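Local coordinates for protein putative aminopeptidase (Leishmania major, PDB 5NTH) that probably removes amino acids from the N-termini of peptides as a manganese-dependent leucyl aminopeptidase of the M17 family, and binds the inhibitor actinonin at its two-metal site, at residues V399-E405 against H499-F504; A432-D438 against P507-M513; K258-G262 against V374-S378. All coordinates share one frame. Residue numbers count along the deposited sequence, not the author numbering.

Contact 1 (V399-E405 against H499-F504)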
loop_
_atom_site.group_PDB
_atom_site.type_symbol
_atom_site.label_atom_id
_atom_site.label_comp_id
_atom_site.label_asym_id
_atom_site.label_seq_id
_atom_site.Cartn_x
_atom_site.Cartn_y
_atom_site.Cartn_z
ATOM N N VAL A 399 18.601 3.868 31.610
ATOM C CA VAL A 399 18.536 5.022 32.453
ATOM C C VAL A 399 18.304 4.593 33.903
ATOM O O VAL A 399 18.898 5.186 34.809
ATOM C CB VAL A 399 17.533 6.063 31.960
ATOM C CG1 VAL A 399 17.955 6.558 30.583
ATOM C CG2 VAL A 399 16.096 5.533 31.964
ATOM N N TYR A 400 17.526 3.532 34.130
ATOM C CA TYR A 400 17.350 3.032 35.484
ATOM C C TYR A 400 18.686 2.573 36.059
ATOM O O TYR A 400 19.071 2.969 37.146
ATOM C CB TYR A 400 16.302 1.925 35.599
ATOM C CG TYR A 400 16.091 1.596 37.043
ATOM C CD1 TYR A 400 15.203 2.335 37.840
ATOM C CD2 TYR A 400 16.873 0.617 37.660
ATOM C CE1 TYR A 400 15.058 2.056 39.210
ATOM C CE2 TYR A 400 16.750 0.331 39.023
ATOM C CZ TYR A 400 15.842 1.047 39.797
ATOM O OH TYR A 400 15.742 0.766 41.130
ATOM N N TYR A 401 19.411 1.749 35.335
ATOM C CA TYR A 401 20.771 1.403 35.775
ATOM C C TYR A 401 21.611 2.612 36.176
ATOM O O TYR A 401 22.294 2.591 37.182
ATOM C CB TYR A 401 21.566 0.671 34.704
ATOM C CG TYR A 401 22.933 0.327 35.234
ATOM C CD1 TYR A 401 23.114 -0.824 35.965
ATOM C CD2 TYR A 401 24.032 1.190 35.072
ATOM C CE1 TYR A 401 24.344 -1.158 36.506
ATOM C CE2 TYR A 401 25.279 0.869 35.615
ATOM C CZ TYR A 401 25.429 -0.321 36.337
ATOM O OH TYR A 401 26.622 -0.708 36.919
ATOM N N ALA A 402 21.604 3.633 35.340
ATOM C CA ALA A 402 22.501 4.763 35.507
ATOM C C ALA A 402 22.046 5.640 36.657
ATOM O O ALA A 402 22.882 6.237 37.333
ATOM C CB ALA A 402 22.576 5.571 34.238
ATOM N N THR A 403 20.733 5.704 36.886
ATOM C CA THR A 403 20.185 6.552 37.957
ATOM C C THR A 403 19.951 5.849 39.261
ATOM O O THR A 403 19.900 6.511 40.271
ATOM C CB THR A 403 18.851 7.199 37.578
ATOM O OG1 THR A 403 17.874 6.200 37.233
ATOM C CG2 THR A 403 19.067 8.141 36.457
ATOM N N GLY A 404 19.786 4.530 39.231
ATOM C CA GLY A 404 19.441 3.759 40.420
ATOM C C GLY A 404 20.340 2.606 40.823
ATOM O O GLY A 404 20.113 2.003 41.852
ATOM N N GLU A 405 21.346 2.265 40.040
ATOM C CA GLU A 405 22.191 1.117 40.378
ATOM C C GLU A 405 23.690 1.421 40.562
ATOM O O GLU A 405 24.460 0.572 41.017
ATOM C CB GLU A 405 21.977 0.053 39.314
ATOM C CG GLU A 405 20.598 -0.580 39.385
ATOM C CD GLU A 405 20.448 -1.542 40.546
ATOM O OE1 GLU A 405 21.493 -1.892 41.134
ATOM O OE2 GLU A 405 19.298 -1.963 40.858
ATOM N N HIS A 499 11.326 5.594 33.434
ATOM C CA HIS A 499 12.125 4.519 34.035
ATOM C C HIS A 499 13.273 5.054 34.864
ATOM O O HIS A 499 14.099 4.287 35.347
ATOM C CB HIS A 499 12.519 3.488 32.955
ATOM C CG HIS A 499 11.306 2.871 32.312
ATOM N ND1 HIS A 499 10.554 1.895 32.931
ATOM C CD2 HIS A 499 10.627 3.203 31.186
ATOM C CE1 HIS A 499 9.494 1.620 32.189
ATOM N NE2 HIS A 499 9.512 2.403 31.126
ATOM N N LEU A 500 13.296 6.370 35.060
ATOM C CA LEU A 500 14.310 6.985 35.902
ATOM C C LEU A 500 13.968 6.649 37.326
ATOM O O LEU A 500 12.854 6.914 37.770
ATOM C CB LEU A 500 14.352 8.507 35.784
ATOM C CG LEU A 500 14.497 9.099 34.389
ATOM C CD1 LEU A 500 14.109 10.562 34.406
ATOM C CD2 LEU A 500 15.898 8.914 33.848
ATOM N N SER A 501 14.933 6.075 38.029
ATOM C CA SER A 501 14.834 5.890 39.449
ATOM C C SER A 501 14.334 7.148 40.167
ATOM O O SER A 501 14.694 8.271 39.830
ATOM C CB SER A 501 16.180 5.497 40.019
ATOM O OG SER A 501 16.178 5.727 41.414
ATOM N N GLU A 502 13.484 6.927 41.165
ATOM C CA GLU A 502 12.871 8.014 41.927
ATOM C C GLU A 502 13.893 8.765 42.761
ATOM O O GLU A 502 13.658 9.889 43.106
ATOM C CB GLU A 502 11.701 7.503 42.774
ATOM C CG GLU A 502 10.489 7.099 41.923
ATOM C CD GLU A 502 9.202 6.822 42.724
ATOM O OE1 GLU A 502 8.942 7.527 43.757
ATOM O OE2 GLU A 502 8.424 5.906 42.294
ATOM N N ARG A 503 15.050 8.172 43.026
ATOM C CA ARG A 503 16.126 8.871 43.737
ATOM C C ARG A 503 16.803 9.971 42.908
ATOM O O ARG A 503 17.479 10.830 43.457
ATOM C CB ARG A 503 17.172 7.870 44.263
ATOM C CG ARG A 503 18.283 7.490 43.319
ATOM C CD ARG A 503 19.277 6.603 44.037
ATOM N NE ARG A 503 20.331 6.100 43.151
ATOM C CZ ARG A 503 21.336 5.297 43.526
ATOM N NH1 ARG A 503 21.462 4.900 44.784
ATOM N NH2 ARG A 503 22.233 4.865 42.631
ATOM N N PHE A 504 16.654 9.923 41.592
ATOM C CA PHE A 504 17.266 10.907 40.719
ATOM C C PHE A 504 16.335 12.089 40.596
ATOM O O PHE A 504 15.193 11.920 40.240
ATOM C CB PHE A 504 17.525 10.296 39.348
ATOM C CG PHE A 504 17.836 11.292 38.294
ATOM C CD1 PHE A 504 19.070 11.899 38.265
ATOM C CD2 PHE A 504 16.890 11.628 37.342
ATOM C CE1 PHE A 504 19.372 12.848 37.301
ATOM C CE2 PHE A 504 17.175 12.556 36.363
ATOM C CZ PHE A 504 18.432 13.173 36.341
#
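The last turns of helix 391-404 run beside an irregular loop, 499-504, that leads from helix 488-497 toward strand 508-512, a partly buried helix-loop packing within the M17 catalytic domain. Backbones come close at two points, with CA atoms 5.0 Å apart for Tyr400 and Leu500 and 5.2 Å for Gly404 and Ser501; from Ser501 on, the loop folds into a type I turn that ends at Phe504. Gly404 is tightly fitted, since a CB there would clash with Ser501 CB. Thr403 has the largest share in the contact. Its OG1 donates to Val399 O one turn back (2.8 Å) and accepts from Ser501 N (3.0 Å), while its CG2 lies over the Phe504 ring, 4.3 Å from the centroid, a CH-pi contact. Val399 adds apolar packing, its CB 3.8 Å from Leu500 CD2, and on the same side of the helix Val399 and Thr403 also touch Leu413 of the central sheet. Ser501 OG closes an ST turn by accepting from Arg503 N. Arg503 then reaches back to the C-terminal end of the helix: NH2 bonds to Gln406 O, and NE donates to Thr403 O at 2.9 Å.

Contact 2 (A432-D438 against P507-M513)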
loop_
_atom_site.group_PDB
_atom_site.type_symbol
_atom_site.label_atom_id
_atom_site.label_comp_id
_atom_site.label_asym_id
_atom_site.label_seq_id
_atom_site.Cartn_x
_atom_site.Cartn_y
_atom_site.Cartn_z
ATOM N N ALA A 432 18.878 17.557 15.876
ATOM C CA ALA A 432 18.303 16.600 16.776
ATOM C C ALA A 432 17.102 17.218 17.513
ATOM O O ALA A 432 16.933 18.438 17.583
ATOM C CB ALA A 432 19.336 16.129 17.774
ATOM N N GLY A 433 16.260 16.338 18.042
ATOM C CA GLY A 433 15.113 16.708 18.883
ATOM C C GLY A 433 15.456 16.528 20.340
ATOM O O GLY A 433 15.904 15.452 20.732
ATOM N N VAL A 434 15.298 17.587 21.125
ATOM C CA VAL A 434 15.625 17.539 22.527
ATOM C C VAL A 434 14.335 17.603 23.326
ATOM O O VAL A 434 13.519 18.517 23.172
ATOM C CB VAL A 434 16.553 18.678 22.941
ATOM C CG1 VAL A 434 16.842 18.601 24.438
ATOM C CG2 VAL A 434 17.849 18.618 22.155
ATOM N N TYR A 435 14.171 16.601 24.174
ATOM C CA TYR A 435 13.011 16.445 25.027
ATOM C C TYR A 435 13.557 16.536 26.422
ATOM O O TYR A 435 14.246 15.627 26.885
ATOM C CB TYR A 435 12.352 15.095 24.816
ATOM C CG TYR A 435 11.269 14.750 25.829
ATOM C CD1 TYR A 435 9.952 15.200 25.672
ATOM C CD2 TYR A 435 11.558 13.936 26.909
ATOM C CE1 TYR A 435 8.978 14.856 26.567
ATOM C CE2 TYR A 435 10.587 13.586 27.820
ATOM C CZ TYR A 435 9.301 14.045 27.652
ATOM O OH TYR A 435 8.367 13.674 28.593
ATOM N N ALA A 436 13.246 17.635 27.089
ATOM C CA ALA A 436 13.983 18.020 28.271
ATOM C C ALA A 436 13.064 18.401 29.392
ATOM O O ALA A 436 12.225 19.272 29.204
ATOM C CB ALA A 436 14.875 19.195 27.922
ATOM N N SER A 437 13.282 17.801 30.562
ATOM C CA SER A 437 12.459 18.070 31.770
ATOM C C SER A 437 12.795 19.343 32.537
ATOM O O SER A 437 12.248 19.551 33.590
ATOM C CB SER A 437 12.626 16.929 32.770
ATOM O OG SER A 437 13.974 16.925 33.219
ATOM N N ASP A 438 13.721 20.164 32.055
ATOM C CA ASP A 438 14.123 21.374 32.753
ATOM C C ASP A 438 14.455 22.408 31.682
ATOM O O ASP A 438 15.356 22.186 30.875
ATOM C CB ASP A 438 15.328 21.029 33.612
ATOM C CG ASP A 438 15.814 22.186 34.471
ATOM O OD1 ASP A 438 16.540 23.089 33.950
ATOM O OD2 ASP A 438 15.517 22.150 35.689
ATOM N N PRO A 507 17.788 17.287 35.973
ATOM C CA PRO A 507 17.250 17.227 34.633
ATOM C C PRO A 507 17.522 15.939 33.855
ATOM O O PRO A 507 18.602 15.330 33.959
ATOM C CB PRO A 507 17.969 18.377 33.925
ATOM C CG PRO A 507 18.443 19.255 35.003
ATOM C CD PRO A 507 18.852 18.291 36.058
ATOM N N PHE A 508 16.531 15.572 33.052
ATOM C CA PHE A 508 16.646 14.497 32.089
ATOM C C PHE A 508 16.582 15.141 30.716
ATOM O O PHE A 508 15.593 15.829 30.408
ATOM C CB PHE A 508 15.475 13.552 32.284
ATOM C CG PHE A 508 15.331 12.526 31.208
ATOM C CD1 PHE A 508 16.191 11.445 31.155
ATOM C CD2 PHE A 508 14.326 12.639 30.262
ATOM C CE1 PHE A 508 16.066 10.496 30.172
ATOM C CE2 PHE A 508 14.182 11.686 29.285
ATOM C CZ PHE A 508 15.054 10.609 29.243
ATOM N N VAL A 509 17.638 14.938 29.922
ATOM C CA VAL A 509 17.773 15.555 28.593
ATOM C C VAL A 509 17.913 14.469 27.582
ATOM O O VAL A 509 18.938 13.796 27.535
ATOM C CB VAL A 509 19.021 16.439 28.458
ATOM C CG1 VAL A 509 19.053 17.155 27.116
ATOM C CG2 VAL A 509 19.036 17.461 29.572
ATOM N N HIS A 510 16.874 14.340 26.765
ATOM C CA HIS A 510 16.780 13.304 25.758
ATOM C C HIS A 510 17.061 13.880 24.405
ATOM O O HIS A 510 16.355 14.785 23.987
ATOM C CB HIS A 510 15.393 12.743 25.778
ATOM C CG HIS A 510 15.128 11.720 24.721
ATOM N ND1 HIS A 510 15.446 10.390 24.876
ATOM C CD2 HIS A 510 14.515 11.822 23.525
ATOM C CE1 HIS A 510 15.067 9.721 23.807
ATOM N NE2 HIS A 510 14.489 10.565 22.977
ATOM N N VAL A 511 18.088 13.356 23.734
ATOM C CA VAL A 511 18.448 13.821 22.399
ATOM C C VAL A 511 18.145 12.761 21.350
ATOM O O VAL A 511 18.758 11.692 21.299
ATOM C CB VAL A 511 19.921 14.241 22.301
ATOM C CG1 VAL A 511 20.188 14.882 20.946
ATOM C CG2 VAL A 511 20.267 15.220 23.399
ATOM N N ASP A 512 17.180 13.078 20.503
ATOM C CA ASP A 512 16.757 12.175 19.438
ATOM C C ASP A 512 17.436 12.550 18.137
ATOM O O ASP A 512 17.024 13.466 17.476
ATOM C CB ASP A 512 15.232 12.226 19.280
ATOM C CG ASP A 512 14.695 11.164 18.350
ATOM O OD1 ASP A 512 15.468 10.352 17.791
ATOM O OD2 ASP A 512 13.467 11.147 18.195
ATOM N N MET A 513 18.444 11.796 17.756
ATOM C CA MET A 513 19.281 12.190 16.632
ATOM C C MET A 513 19.243 11.153 15.524
ATOM O O MET A 513 20.250 10.787 14.973
ATOM C CB MET A 513 20.718 12.529 17.085
ATOM C CG MET A 513 21.248 11.850 18.329
ATOM S SD MET A 513 21.488 10.105 18.101
ATOM C CE MET A 513 23.108 10.182 17.327
#
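Tyr435 sets the edge of its ring against that of Phe508, CD2 to CE2 4.2 Å, while its CB is 4.0 Å from His510 CB. The two strands, 432-436 and 508-512, form an antiparallel pair within the mixed central sheet of the M17 catalytic domain, their axes 4.5 Å apart at closest approach. Gly433 with Asp512 and Tyr435 with His510 are hydrogen-bonded pairs, each closed by two backbone bonds, such as Asp512 N to Gly433 O at 2.7 Å. Between and beyond them, Val434 with Val511 and Ala436 with Val509 are non-hydrogen-bonded pairs. Their side chains form the apolar face, where Val434 CG1 meets Val509 CG1 at 3.8 Å and helix 439-452 packs on Val509. Tyr435, His510 and Asp512 occupy the other face, and their polar ends find partners: Tyr435 with Glu497 and Asp512 with Ser489 of helix 488-497, His510 with Asp415 of strand 412-417, Asp512 also with Thr420 and Leu419 N. Thr420 and Leu419 belong to the actinonin pocket, so Asp512 ties this strand to the pocket wall. Where the strand pairing ends, Ser437 N donates to Phe508 O (3.0 Å), and Ser437 OG accepts from Phe508 N at 2.9 Å.

Contact 3 (K258-G262 against V374-S378)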
loop_
_atom_site.group_PDB
_atom_site.type_symbol
_atom_site.label_atom_id
_atom_site.label_comp_id
_atom_site.label_asym_id
_atom_site.label_seq_id
_atom_site.Cartn_x
_atom_site.Cartn_y
_atom_site.Cartn_z
ATOM N N LYS A 258 18.961 -10.559 36.734
ATOM C CA LYS A 258 19.027 -9.394 37.612
ATOM C C LYS A 258 17.896 -8.395 37.366
ATOM O O LYS A 258 17.968 -7.273 37.848
ATOM C CB LYS A 258 20.408 -8.731 37.500
ATOM C CG LYS A 258 21.553 -9.686 37.861
ATOM C CD LYS A 258 22.946 -9.052 37.798
ATOM C CE LYS A 258 23.246 -8.144 38.992
ATOM N NZ LYS A 258 24.695 -8.207 39.373
ATOM N N GLY A 259 16.851 -8.788 36.646
ATOM C CA GLY A 259 15.664 -7.958 36.512
ATOM C C GLY A 259 15.596 -6.902 35.405
ATOM O O GLY A 259 14.635 -6.112 35.385
ATOM N N TYR A 260 16.562 -6.868 34.472
ATOM C CA TYR A 260 16.480 -5.936 33.293
ATOM C C TYR A 260 15.668 -6.533 32.140
ATOM O O TYR A 260 16.197 -6.784 31.053
ATOM C CB TYR A 260 17.876 -5.465 32.803
ATOM C CG TYR A 260 18.707 -4.815 33.903
ATOM C CD1 TYR A 260 19.512 -5.594 34.739
ATOM C CD2 TYR A 260 18.648 -3.435 34.137
ATOM C CE1 TYR A 260 20.248 -5.018 35.765
ATOM C CE2 TYR A 260 19.382 -2.848 35.159
ATOM C CZ TYR A 260 20.183 -3.645 35.970
ATOM O OH TYR A 260 20.916 -3.090 36.988
ATOM N N GLY A 261 14.368 -6.725 32.389
ATOM C CA GLY A 261 13.494 -7.397 31.442
ATOM C C GLY A 261 13.332 -6.701 30.090
ATOM O O GLY A 261 13.125 -7.353 29.061
ATOM N N GLY A 262 13.430 -5.377 30.082
ATOM C CA GLY A 262 13.174 -4.602 28.883
ATOM C C GLY A 262 14.247 -4.856 27.855
ATOM O O GLY A 262 13.950 -5.203 26.718
ATOM N N VAL A 374 6.262 -6.904 29.487
ATOM C CA VAL A 374 7.613 -6.990 29.925
ATOM C C VAL A 374 7.754 -6.130 31.177
ATOM O O VAL A 374 7.140 -5.061 31.293
ATOM C CB VAL A 374 8.555 -6.621 28.762
ATOM C CG1 VAL A 374 8.465 -5.137 28.415
ATOM C CG2 VAL A 374 9.976 -7.030 29.108
ATOM N N VAL A 375 8.523 -6.637 32.131
ATOM C CA VAL A 375 8.755 -5.954 33.389
ATOM C C VAL A 375 10.144 -5.366 33.369
ATOM O O VAL A 375 11.126 -6.067 33.414
ATOM C CB VAL A 375 8.610 -6.889 34.589
ATOM C CG1 VAL A 375 8.526 -6.073 35.887
ATOM C CG2 VAL A 375 7.359 -7.741 34.442
ATOM N N MET A 376 10.198 -4.053 33.325
ATOM C CA MET A 376 11.432 -3.341 33.206
ATOM C C MET A 376 12.127 -3.380 34.572
ATOM O O MET A 376 11.515 -3.652 35.585
ATOM C CB MET A 376 11.158 -1.884 32.836
ATOM C CG MET A 376 10.259 -1.642 31.646
ATOM S SD MET A 376 11.103 -1.896 30.108
ATOM C CE MET A 376 12.285 -0.551 30.132
ATOM N N LYS A 377 13.406 -3.086 34.595
ATOM C CA LYS A 377 14.109 -2.946 35.843
ATOM C C LYS A 377 13.441 -2.030 36.835
ATOM O O LYS A 377 13.471 -2.285 38.029
ATOM C CB LYS A 377 15.495 -2.374 35.588
ATOM C CG LYS A 377 16.377 -2.358 36.814
ATOM C CD LYS A 377 16.509 -3.741 37.431
ATOM C CE LYS A 377 17.594 -3.752 38.495
ATOM N NZ LYS A 377 17.258 -4.715 39.562
ATOM N N SER A 378 12.853 -0.952 36.347
ATOM C CA SER A 378 12.275 0.037 37.218
ATOM C C SER A 378 11.051 -0.438 37.950
ATOM O O SER A 378 10.499 0.311 38.752
ATOM C CB SER A 378 11.866 1.249 36.399
ATOM O OG SER A 378 10.777 0.910 35.569
#
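Lys258 is where helix 253-257 gives way to a Schellman motif, in a part of the M17 catalytic domain where its carbonyl faces the segment 374-378; Lys258 O accepts a hydrogen bond from Lys377 NZ (3.2 Å). Gly259 follows as the C-prime residue of that motif. Its positive phi would jam a CB against the preceding carbonyl, so the absence of a side chain suits the turn. Gly259 O in turn lies 3.2 Å from Lys377 CA, a CA-H...O contact. Tyr260, centre of an inverse gamma turn, stands at the N-cap position of helix 261-267, so one helix ends and the next begins within a few residues. Although its CA-to-CB bond points away from the other segment, the end of the side chain comes nearer, and the Lys377 chain lies over one ring face: CD is 3.9 Å from the ring centroid and 15° off the normal, a CH-pi contact, whereas NZ is 5.1 Å from the centroid and adds at most a weak cation-pi attraction. Tyr260 also touches Asp397 and Tyr401 of helix 391-404, and Asp397 accepts from Lys377 N, so both segments lean on that helix. The two glycines that open helix 261-267 allow close approach to the end of strand 373-375. A CB on Gly261 would collide with Val375 O, and the bare CA instead makes a CA-H...O contact with that oxygen at 3.4 Å, while Gly261 O is 3.2 Å from Val374 CG2. Val375 packs on Tyr174 of a neighbouring subunit. Gly262 closes the segment by setting its CA 3.6 Å from Met376 SD.

How the contacts relate
The three contacts illustrate how chemistry follows depth in a single catalytic domain. Contact 2 is the buried one, a regular ladder of backbone bonds between sheet strands; contacts 1 and 3 are only partly buried, pair helix or strand ends with loops, and rely on isolated hydrogen bonds involving side chains, tight glycines and CH-pi packing. With centres about 12 Å apart, these two meet because contact 3 packs on helix 391-404, which supplies one segment of contact 1: Tyr400 packs on Lys377, while His499 ND1 and Ser378 OG lie 2.8 Å apart as a probable hydrogen bond. Contact 1 also reaches contact 2 through Leu500 CD2 and Phe508 CD1, 3.7 Å apart. Contacts 2 and 3 do not touch; their nearest atoms are about 12 Å apart.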